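Local coordinates for adenylation domain (Streptomyces sp., PDB 5N9X), which belongs to the AMP-binding (ANL) family of adenylation domains and holds adenosine-5'-triphosphate and threonine in this structure, at residues A[192-197]-A[320-325]; A[199-204]-A[277-282]. All coordinates share one frame; numbering follows the deposited sequence.

In the fold
Both interactions tie the chain that runs from helix 181-191 into strand 202-205 to the sheet holding strands 280-284, 306-310 and 321-324. Interaction 1 is aromatic and apolar, with buried Phe-195 at its inner side and exposed Leu-194 at its outer side. Interaction 2 is ionic: one acidic group is buried, and a looser charge pair lies further out. Their centres are about 13 Å apart, and 199-204 with 277-282 is nested inside the chain loop closed by interaction 1. They also touch directly. Ser-196 N probably bonds to Tyr-280 OH, Ser-196 O to Arg-279 NH2, and Phe-195 packs on Val-282.

Interaction 1: A[192-197]-A[320-325]; sequences SRLFSF and ATFHRL
The ring of Phe-322 carries Leu-194 CB over one face and meets the ring of Phe-195 at its edge. Phe-195 in turn receives Phe-322 CE2 over one of its faces. The two phenyl rings form a T-shaped, edge-to-face pair, with planes at 85° and centroids 5.1 Å apart. Phe-322 supplies the edge and Phe-195 the face. The approach is off centre: Phe-322 CE2 lies toward the rim of the Phe-195 ring, 3.7 Å from Phe-195 CE2.

Leu-194 covers Phe-322 along its length. Its CB makes a CH-pi contact 3.8 Å from the centroid of the Phe-322 ring, close to the ring normal. Leu-194 CD1 reaches back to Phe-322 CB and CG, and CD2 lies near Phe-322 CD1. The two side chains run past each other in opposite directions. Phe-322 holds CG anti to its own N (chi1 177°), which carries the ring out from strand 321-324 toward the loop after helix 181-191. The carbonyl oxygen of Leu-194 also comes to 3.5 Å from Phe-322 CZ.

The cluster continues into the sheet. Phe-195 and Phe-322 both pack on Ile-308 of strand 306-310, and Phe-195 meets Tyr-280 edge to face. Leu-194 and Phe-322 share Leu-341. The side chain of Phe-322 is about 10 Å from the bound adenosine-5'-triphosphate.

Without a hydrogen bond or charge pair between the segments, the join rests on dispersion and the weak electrostatics of C-H groups against ring faces.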
ATOM      1  N   SER A 192      -9.749  13.420   8.802  1.00 21.14           N
ATOM      2  CA  SER A 192     -10.322  13.732  10.108  1.00 26.16           C
ATOM      3  C   SER A 192     -11.855  13.761  10.141  1.00 26.97           C
ATOM      4  O   SER A 192     -12.465  13.361  11.131  1.00 21.09           O
ATOM      5  CB  SER A 192      -9.781  15.077  10.573  1.00 22.22           C
ATOM      6  OG  SER A 192     -10.594  16.119  10.062  1.00 23.84           O
ATOM      7  N   ARG A 193     -12.464  14.243   9.059  1.00 25.46           N
ATOM      8  CA  ARG A 193     -13.918  14.352   8.981  1.00 26.57           C
ATOM      9  C   ARG A 193     -14.624  13.241   8.195  1.00 30.56           C
ATOM     10  O   ARG A 193     -15.823  13.025   8.373  1.00 36.74           O
ATOM     11  CB  ARG A 193     -14.306  15.715   8.397  1.00 32.94           C
ATOM     12  CG  ARG A 193     -14.328  16.822   9.437  1.00 37.73           C
ATOM     13  CD  ARG A 193     -14.544  18.194   8.823  1.00 40.06           C
ATOM     14  NE  ARG A 193     -14.714  19.235   9.840  1.00 53.34           N
ATOM     15  CZ  ARG A 193     -14.354  20.510   9.678  1.00 59.92           C
ATOM     16  NH1 ARG A 193     -13.793  20.906   8.541  1.00 65.14           N
ATOM     17  NH2 ARG A 193     -14.548  21.394  10.649  1.00 58.56           N
ATOM     18  N   LEU A 194     -13.909  12.534   7.330  1.00 22.34           N
ATOM     19  CA  LEU A 194     -14.546  11.451   6.583  1.00 23.67           C
ATOM     20  C   LEU A 194     -14.620  10.140   7.374  1.00 16.84           C
ATOM     21  O   LEU A 194     -15.486   9.301   7.141  1.00 15.24           O
ATOM     22  CB  LEU A 194     -13.823  11.216   5.257  1.00 19.43           C
ATOM     23  CG  LEU A 194     -13.954  12.342   4.225  1.00 28.13           C
ATOM     24  CD1 LEU A 194     -12.801  12.296   3.215  1.00 17.38           C
ATOM     25  CD2 LEU A 194     -15.294  12.275   3.511  1.00 17.09           C
ATOM     26  N   PHE A 195     -13.684   9.960   8.292  1.00 21.65           N
ATOM     27  CA  PHE A 195     -13.661   8.779   9.133  1.00 16.47           C
ATOM     28  C   PHE A 195     -14.060   9.258  10.523  1.00 21.58           C
ATOM     29  O   PHE A 195     -13.851  10.432  10.849  1.00 21.73           O
ATOM     30  CB  PHE A 195     -12.258   8.146   9.179  1.00 12.15           C
ATOM     31  CG  PHE A 195     -11.864   7.334   7.952  1.00 16.02           C
ATOM     32  CD1 PHE A 195     -12.270   6.015   7.802  1.00 13.52           C
ATOM     33  CD2 PHE A 195     -11.019   7.874   6.984  1.00 17.23           C
ATOM     34  CE1 PHE A 195     -11.870   5.263   6.694  1.00 12.49           C
ATOM     35  CE2 PHE A 195     -10.612   7.118   5.871  1.00 12.49           C
ATOM     36  CZ  PHE A 195     -11.045   5.819   5.729  1.00 11.16           C
ATOM     37  N   SER A 196     -14.582   8.363  11.354  1.00 17.39           N
ATOM     38  CA  SER A 196     -14.766   8.664  12.778  1.00 19.99           C
ATOM     39  C   SER A 196     -13.883   7.780  13.672  1.00 19.40           C
ATOM     40  O   SER A 196     -14.315   6.716  14.130  1.00 22.32           O
ATOM     41  CB  SER A 196     -16.241   8.500  13.147  1.00 22.64           C
ATOM     42  OG  SER A 196     -16.461   8.738  14.522  1.00 26.77           O
ATOM     43  N   PHE A 197     -12.647   8.215  13.900  1.00 16.42           N
ATOM     44  CA  PHE A 197     -11.692   7.472  14.731  1.00 15.50           C
ATOM     45  C   PHE A 197     -11.649   7.927  16.190  1.00 15.54           C
ATOM     46  O   PHE A 197     -11.769   9.110  16.487  1.00 20.06           O
ATOM     47  CB  PHE A 197     -10.276   7.582  14.138  1.00 10.19           C
ATOM     48  CG  PHE A 197     -10.162   7.026  12.751  1.00 14.68           C
ATOM     49  CD1 PHE A 197     -10.695   5.772  12.454  1.00 12.29           C
ATOM     50  CD2 PHE A 197      -9.498   7.723  11.752  1.00 11.04           C
ATOM     51  CE1 PHE A 197     -10.598   5.239  11.178  1.00 13.59           C
ATOM     52  CE2 PHE A 197      -9.384   7.189  10.475  1.00 13.45           C
ATOM     53  CZ  PHE A 197      -9.937   5.951  10.184  1.00 10.26           C
ATOM     54  N   ALA A 320      -5.427   8.932  -1.662  1.00 13.20           N
ATOM     55  CA  ALA A 320      -5.707  10.155  -2.399  1.00 11.19           C
ATOM     56  C   ALA A 320      -7.211  10.396  -2.588  1.00 18.57           C
ATOM     57  O   ALA A 320      -7.623  11.499  -2.999  1.00 19.39           O
ATOM     58  CB  ALA A 320      -5.018  10.117  -3.743  1.00 12.41           C
ATOM     59  N   THR A 321      -8.027   9.372  -2.339  1.00 11.48           N
ATOM     60  CA  THR A 321      -9.485   9.505  -2.461  1.00 13.49           C
ATOM     61  C   THR A 321     -10.208   8.727  -1.371  1.00 17.11           C
ATOM     62  O   THR A 321      -9.583   8.001  -0.600  1.00 16.27           O
ATOM     63  CB  THR A 321     -10.031   9.023  -3.840  1.00 15.94           C
ATOM     64  OG1 THR A 321     -10.088   7.596  -3.880  1.00 14.93           O
ATOM     65  CG2 THR A 321      -9.176   9.523  -4.988  1.00 16.86           C
ATOM     66  N   PHE A 322     -11.533   8.869  -1.351  1.00 19.12           N
ATOM     67  CA  PHE A 322     -12.417   8.255  -0.362  1.00 15.24           C
ATOM     68  C   PHE A 322     -13.772   8.002  -1.013  1.00 21.58           C
ATOM     69  O   PHE A 322     -14.372   8.887  -1.645  1.00 22.40           O
ATOM     70  CB  PHE A 322     -12.559   9.161   0.876  1.00 12.42           C
ATOM     71  CG  PHE A 322     -13.519   8.650   1.950  1.00 13.09           C
ATOM     72  CD1 PHE A 322     -14.910   8.742   1.790  1.00 12.39           C
ATOM     73  CD2 PHE A 322     -13.018   8.152   3.160  1.00 13.09           C
ATOM     74  CE1 PHE A 322     -15.796   8.296   2.804  1.00 17.49           C
ATOM     75  CE2 PHE A 322     -13.881   7.719   4.182  1.00 17.87           C
ATOM     76  CZ  PHE A 322     -15.282   7.788   4.003  1.00 14.10           C
ATOM     77  N   HIS A 323     -14.263   6.788  -0.852  1.00 17.32           N
ATOM     78  CA  HIS A 323     -15.597   6.479  -1.298  1.00 14.97           C
ATOM     79  C   HIS A 323     -16.197   5.413  -0.407  1.00 23.61           C
ATOM     80  O   HIS A 323     -15.710   4.273  -0.378  1.00 17.98           O
ATOM     81  CB  HIS A 323     -15.613   6.005  -2.746  1.00 14.54           C
ATOM     82  CG  HIS A 323     -16.976   5.618  -3.221  1.00 22.30           C
ATOM     83  ND1 HIS A 323     -17.993   6.536  -3.397  1.00 22.46           N
ATOM     84  CD2 HIS A 323     -17.500   4.410  -3.533  1.00 19.04           C
ATOM     85  CE1 HIS A 323     -19.074   5.909  -3.826  1.00 14.59           C
ATOM     86  NE2 HIS A 323     -18.804   4.620  -3.910  1.00 15.94           N
ATOM     87  N   ARG A 324     -17.265   5.781   0.304  1.00 18.23           N
ATOM     88  CA  ARG A 324     -18.025   4.807   1.063  1.00 17.46           C
ATOM     89  C   ARG A 324     -18.912   3.972   0.114  1.00 21.81           C
ATOM     90  O   ARG A 324     -19.709   4.517  -0.665  1.00 16.41           O
ATOM     91  CB  ARG A 324     -18.864   5.495   2.149  1.00 16.47           C
ATOM     92  CG  ARG A 324     -19.792   4.526   2.849  1.00 24.48           C
ATOM     93  CD  ARG A 324     -20.419   5.044   4.129  1.00 24.27           C
ATOM     94  NE  ARG A 324     -21.864   4.833   4.062  1.00 40.96           N
ATOM     95  CZ  ARG A 324     -22.467   3.699   4.404  1.00 38.72           C
ATOM     96  NH1 ARG A 324     -21.754   2.665   4.826  1.00 34.50           N
ATOM     97  NH2 ARG A 324     -23.782   3.585   4.297  1.00 40.30           N
ATOM     98  N   LEU A 325     -18.765   2.653   0.178  1.00 15.62           N
ATOM     99  CA  LEU A 325     -19.558   1.779  -0.666  1.00 20.85           C
ATOM    100  C   LEU A 325     -21.069   1.810  -0.321  1.00 27.75           C
ATOM    101  O   LEU A 325     -21.457   1.870   0.850  1.00 25.24           O
ATOM    102  CB  LEU A 325     -19.007   0.356  -0.587  1.00 22.99           C
ATOM    103  CG  LEU A 325     -17.862   0.118  -1.575  1.00 22.66           C
ATOM    104  CD1 LEU A 325     -16.570   0.750  -1.072  1.00 18.99           C
ATOM    105  CD2 LEU A 325     -17.654  -1.362  -1.811  1.00 28.03           C
TER

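Interaction 2: A[199-204]-A[277-282]; sequences ADDRWL and ELRYVV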
ATOM      1  N   ALA A 199      -9.771   6.907  20.370  1.00 13.74           N
ATOM      2  CA  ALA A 199      -8.873   6.136  21.213  1.00 14.49           C
ATOM      3  C   ALA A 199      -9.344   4.687  21.467  1.00 17.32           C
ATOM      4  O   ALA A 199      -8.534   3.828  21.793  1.00 14.47           O
ATOM      5  CB  ALA A 199      -8.681   6.853  22.526  1.00 11.51           C
ATOM      6  N   ASP A 200     -10.638   4.413  21.316  1.00 14.85           N
ATOM      7  CA  ASP A 200     -11.150   3.079  21.608  1.00 18.17           C
ATOM      8  C   ASP A 200     -10.899   2.057  20.488  1.00 18.82           C
ATOM      9  O   ASP A 200     -11.059   0.845  20.689  1.00 13.13           O
ATOM     10  CB  ASP A 200     -12.646   3.161  21.907  1.00 14.09           C
ATOM     11  CG  ASP A 200     -12.936   3.922  23.183  1.00 15.67           C
ATOM     12  OD1 ASP A 200     -12.219   3.721  24.178  1.00 26.75           O
ATOM     13  OD2 ASP A 200     -13.874   4.735  23.185  1.00 21.65           O
ATOM     14  N   ASP A 201     -10.504   2.540  19.311  1.00 16.36           N
ATOM     15  CA  ASP A 201     -10.311   1.650  18.170  1.00 18.80           C
ATOM     16  C   ASP A 201      -9.143   0.654  18.341  1.00 17.02           C
ATOM     17  O   ASP A 201      -8.232   0.850  19.152  1.00 14.78           O
ATOM     18  CB  ASP A 201     -10.128   2.486  16.877  1.00 16.70           C
ATOM     19  CG  ASP A 201     -11.454   3.031  16.342  1.00 16.89           C
ATOM     20  OD1 ASP A 201     -12.386   2.223  16.171  1.00 14.12           O
ATOM     21  OD2 ASP A 201     -11.570   4.257  16.113  1.00 16.32           O
ATOM     22  N   ARG A 202      -9.227  -0.447  17.599  1.00 16.43           N
ATOM     23  CA  ARG A 202      -8.120  -1.362  17.440  1.00 13.13           C
ATOM     24  C   ARG A 202      -7.791  -1.460  15.957  1.00 14.63           C
ATOM     25  O   ARG A 202      -8.646  -1.858  15.153  1.00 18.89           O
ATOM     26  CB  ARG A 202      -8.441  -2.743  17.992  1.00 14.49           C
ATOM     27  CG  ARG A 202      -8.206  -2.925  19.479  1.00 23.49           C
ATOM     28  CD  ARG A 202      -9.531  -3.025  20.196  1.00 17.24           C
ATOM     29  NE  ARG A 202      -9.370  -3.489  21.563  1.00 23.75           N
ATOM     30  CZ  ARG A 202     -10.376  -3.910  22.326  1.00 36.87           C
ATOM     31  NH1 ARG A 202     -11.616  -3.924  21.849  1.00 29.77           N
ATOM     32  NH2 ARG A 202     -10.142  -4.322  23.567  1.00 37.43           N
ATOM     33  N   TRP A 203      -6.558  -1.101  15.604  1.00 13.19           N
ATOM     34  CA  TRP A 203      -6.100  -1.164  14.227  1.00 13.86           C
ATOM     35  C   TRP A 203      -5.260  -2.432  14.060  1.00 20.92           C
ATOM     36  O   TRP A 203      -4.516  -2.816  14.963  1.00 17.34           O
ATOM     37  CB  TRP A 203      -5.284   0.074  13.870  1.00 14.36           C
ATOM     38  CG  TRP A 203      -6.086   1.348  13.738  1.00 15.28           C
ATOM     39  CD1 TRP A 203      -6.782   1.989  14.725  1.00  9.83           C
ATOM     40  CD2 TRP A 203      -6.225   2.152  12.567  1.00 10.96           C
ATOM     41  NE1 TRP A 203      -7.356   3.124  14.235  1.00  9.45           N
ATOM     42  CE2 TRP A 203      -7.041   3.250  12.911  1.00 10.96           C
ATOM     43  CE3 TRP A 203      -5.746   2.047  11.260  1.00  9.46           C
ATOM     44  CZ2 TRP A 203      -7.395   4.243  11.988  1.00 10.38           C
ATOM     45  CZ3 TRP A 203      -6.079   3.024  10.357  1.00 12.80           C
ATOM     46  CH2 TRP A 203      -6.903   4.116  10.721  1.00 13.14           C
ATOM     47  N   LEU A 204      -5.387  -3.093  12.918  1.00 21.87           N
ATOM     48  CA  LEU A 204      -4.588  -4.278  12.674  1.00 17.10           C
ATOM     49  C   LEU A 204      -3.376  -3.875  11.857  1.00 14.93           C
ATOM     50  O   LEU A 204      -3.537  -3.230  10.837  1.00 21.65           O
ATOM     51  CB  LEU A 204      -5.419  -5.348  11.947  1.00 17.08           C
ATOM     52  CG  LEU A 204      -4.751  -6.701  11.686  1.00 19.87           C
ATOM     53  CD1 LEU A 204      -4.397  -7.353  13.016  1.00 13.88           C
ATOM     54  CD2 LEU A 204      -5.653  -7.607  10.862  1.00 14.16           C
ATOM     55  N   GLU A 277     -17.475  -6.161  16.188  1.00 26.40           N
ATOM     56  CA  GLU A 277     -16.666  -5.001  16.544  1.00 27.94           C
ATOM     57  C   GLU A 277     -16.107  -4.219  15.343  1.00 22.79           C
ATOM     58  O   GLU A 277     -15.692  -3.058  15.503  1.00 23.67           O
ATOM     59  CB  GLU A 277     -15.518  -5.438  17.461  1.00 18.72           C
ATOM     60  CG  GLU A 277     -15.991  -6.185  18.704  1.00 25.95           C
ATOM     61  CD  GLU A 277     -14.984  -6.144  19.829  1.00 23.00           C
ATOM     62  OE1 GLU A 277     -14.772  -5.051  20.393  1.00 31.84           O
ATOM     63  OE2 GLU A 277     -14.425  -7.204  20.167  1.00 27.38           O
ATOM     64  N   LEU A 278     -16.081  -4.835  14.160  1.00 16.12           N
ATOM     65  CA  LEU A 278     -15.576  -4.138  12.964  1.00 22.17           C
ATOM     66  C   LEU A 278     -16.379  -2.874  12.627  1.00 22.30           C
ATOM     67  O   LEU A 278     -17.592  -2.938  12.399  1.00 18.23           O
ATOM     68  CB  LEU A 278     -15.571  -5.062  11.739  1.00 22.55           C
ATOM     69  CG  LEU A 278     -14.192  -5.385  11.141  1.00 24.85           C
ATOM     70  CD1 LEU A 278     -14.295  -6.170   9.843  1.00 16.53           C
ATOM     71  CD2 LEU A 278     -13.418  -4.111  10.930  1.00 17.41           C
ATOM     72  N   ARG A 279     -15.697  -1.730  12.600  1.00 21.11           N
ATOM     73  CA  ARG A 279     -16.347  -0.467  12.252  1.00 19.80           C
ATOM     74  C   ARG A 279     -16.010  -0.064  10.832  1.00 12.49           C
ATOM     75  O   ARG A 279     -16.862   0.439  10.119  1.00 16.41           O
ATOM     76  CB  ARG A 279     -15.955   0.665  13.223  1.00 12.33           C
ATOM     77  CG  ARG A 279     -16.222   0.388  14.681  1.00 12.67           C
ATOM     78  CD  ARG A 279     -15.570   1.446  15.564  1.00 12.81           C
ATOM     79  NE  ARG A 279     -16.210   2.747  15.407  1.00 22.19           N
ATOM     80  CZ  ARG A 279     -15.607   3.846  14.948  1.00 29.83           C
ATOM     81  NH1 ARG A 279     -14.324   3.811  14.572  1.00 25.25           N
ATOM     82  NH2 ARG A 279     -16.292   4.984  14.841  1.00 18.90           N
ATOM     83  N   TYR A 280     -14.766  -0.291  10.422  1.00 15.16           N
ATOM     84  CA  TYR A 280     -14.338   0.069   9.066  1.00 14.38           C
ATOM     85  C   TYR A 280     -13.513  -1.012   8.406  1.00 10.20           C
ATOM     86  O   TYR A 280     -12.606  -1.570   9.009  1.00 11.87           O
ATOM     87  CB  TYR A 280     -13.496   1.349   9.064  1.00 10.94           C
ATOM     88  CG  TYR A 280     -14.191   2.630   9.431  1.00 11.18           C
ATOM     89  CD1 TYR A 280     -14.951   3.322   8.495  1.00 13.66           C
ATOM     90  CD2 TYR A 280     -14.036   3.180  10.697  1.00  9.35           C
ATOM     91  CE1 TYR A 280     -15.576   4.528   8.821  1.00 15.12           C
ATOM     92  CE2 TYR A 280     -14.633   4.373  11.043  1.00 12.03           C
ATOM     93  CZ  TYR A 280     -15.411   5.051  10.105  1.00 22.34           C
ATOM     94  OH  TYR A 280     -16.012   6.247  10.456  1.00 14.94           O
ATOM     95  N   VAL A 281     -13.809  -1.291   7.155  1.00 13.25           N
ATOM     96  CA  VAL A 281     -12.852  -1.997   6.327  1.00 14.57           C
ATOM     97  C   VAL A 281     -12.452  -1.043   5.208  1.00 10.58           C
ATOM     98  O   VAL A 281     -13.291  -0.557   4.491  1.00 10.58           O
ATOM     99  CB  VAL A 281     -13.402  -3.301   5.766  1.00 13.76           C
ATOM    100  CG1 VAL A 281     -12.261  -4.191   5.296  1.00 10.35           C
ATOM    101  CG2 VAL A 281     -14.204  -4.017   6.832  1.00 10.29           C
ATOM    102  N   VAL A 282     -11.163  -0.766   5.099  1.00 11.91           N
ATOM    103  CA  VAL A 282     -10.652   0.185   4.131  1.00 12.18           C
ATOM    104  C   VAL A 282      -9.898  -0.599   3.104  1.00  9.91           C
ATOM    105  O   VAL A 282      -9.070  -1.418   3.463  1.00 14.21           O
ATOM    106  CB  VAL A 282      -9.725   1.257   4.788  1.00 12.34           C
ATOM    107  CG1 VAL A 282      -8.953   2.032   3.739  1.00 10.87           C
ATOM    108  CG2 VAL A 282     -10.520   2.201   5.651  1.00  7.70           C
TER
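Asp-201 lays its carboxylate against the end of Arg-279, and the two side chains cross at about a right angle. Arg-279 NH1 donates to Asp-201 OD1 at 3.0 Å and uses the syn lone pair of that oxygen. The bond is bent, with an N-H...O angle of 131°. Asp-201 OD1 also sits 33° out of the guanidinium plane, so the salt bridge is not a flat, two-pronged pairing. Asp-201 OD2 is nevertheless close, 3.2 Å from Arg-279 NH1. The aliphatic part of Arg-279 joins in, as its CD lies 3.3 Å from Asp-201 OD1. The arginine chain is bent at chi3. NE and CZ stand off from the carboxylate, and NH1 alone of the guanidinium nitrogens comes back to it.

Both groups have further partners. Asp-201 OD1 is hydrogen-bonded to Thr-252 OG1, and OD2 takes the N-H of Ser-198. Bonds to both oxygens should limit rotation of the carboxylate. Arg-279 NH2 goes to the carbonyl oxygen of Ser-196, which ties the arginine to the loop before strand 202-205.

In the AMP-binding fold of this chain, strand 202-205 lies beside 227-230. Arg-202 also bonds through its backbone to Thr-252 and Val-253, where strand 253-256 begins. Strand 280-284 is the next one beyond 253-256, so the contact reaches past that strand. Residues 199-201 and 277-279 lead into strands 202-205 and 280-284, and the Asp-201 to Arg-279 pair joins them at this end.

Arg-202 and Glu-277 form a second, looser charge pair. Arg-202 NH1 is 3.7 Å from Glu-277 OE1, a long salt bridge. The oxygen lies at the guanidinium edge, near its plane, while the carboxylate and guanidinium planes stand 82° apart. Glu-277 is exposed, so solvent probably weakens this attraction.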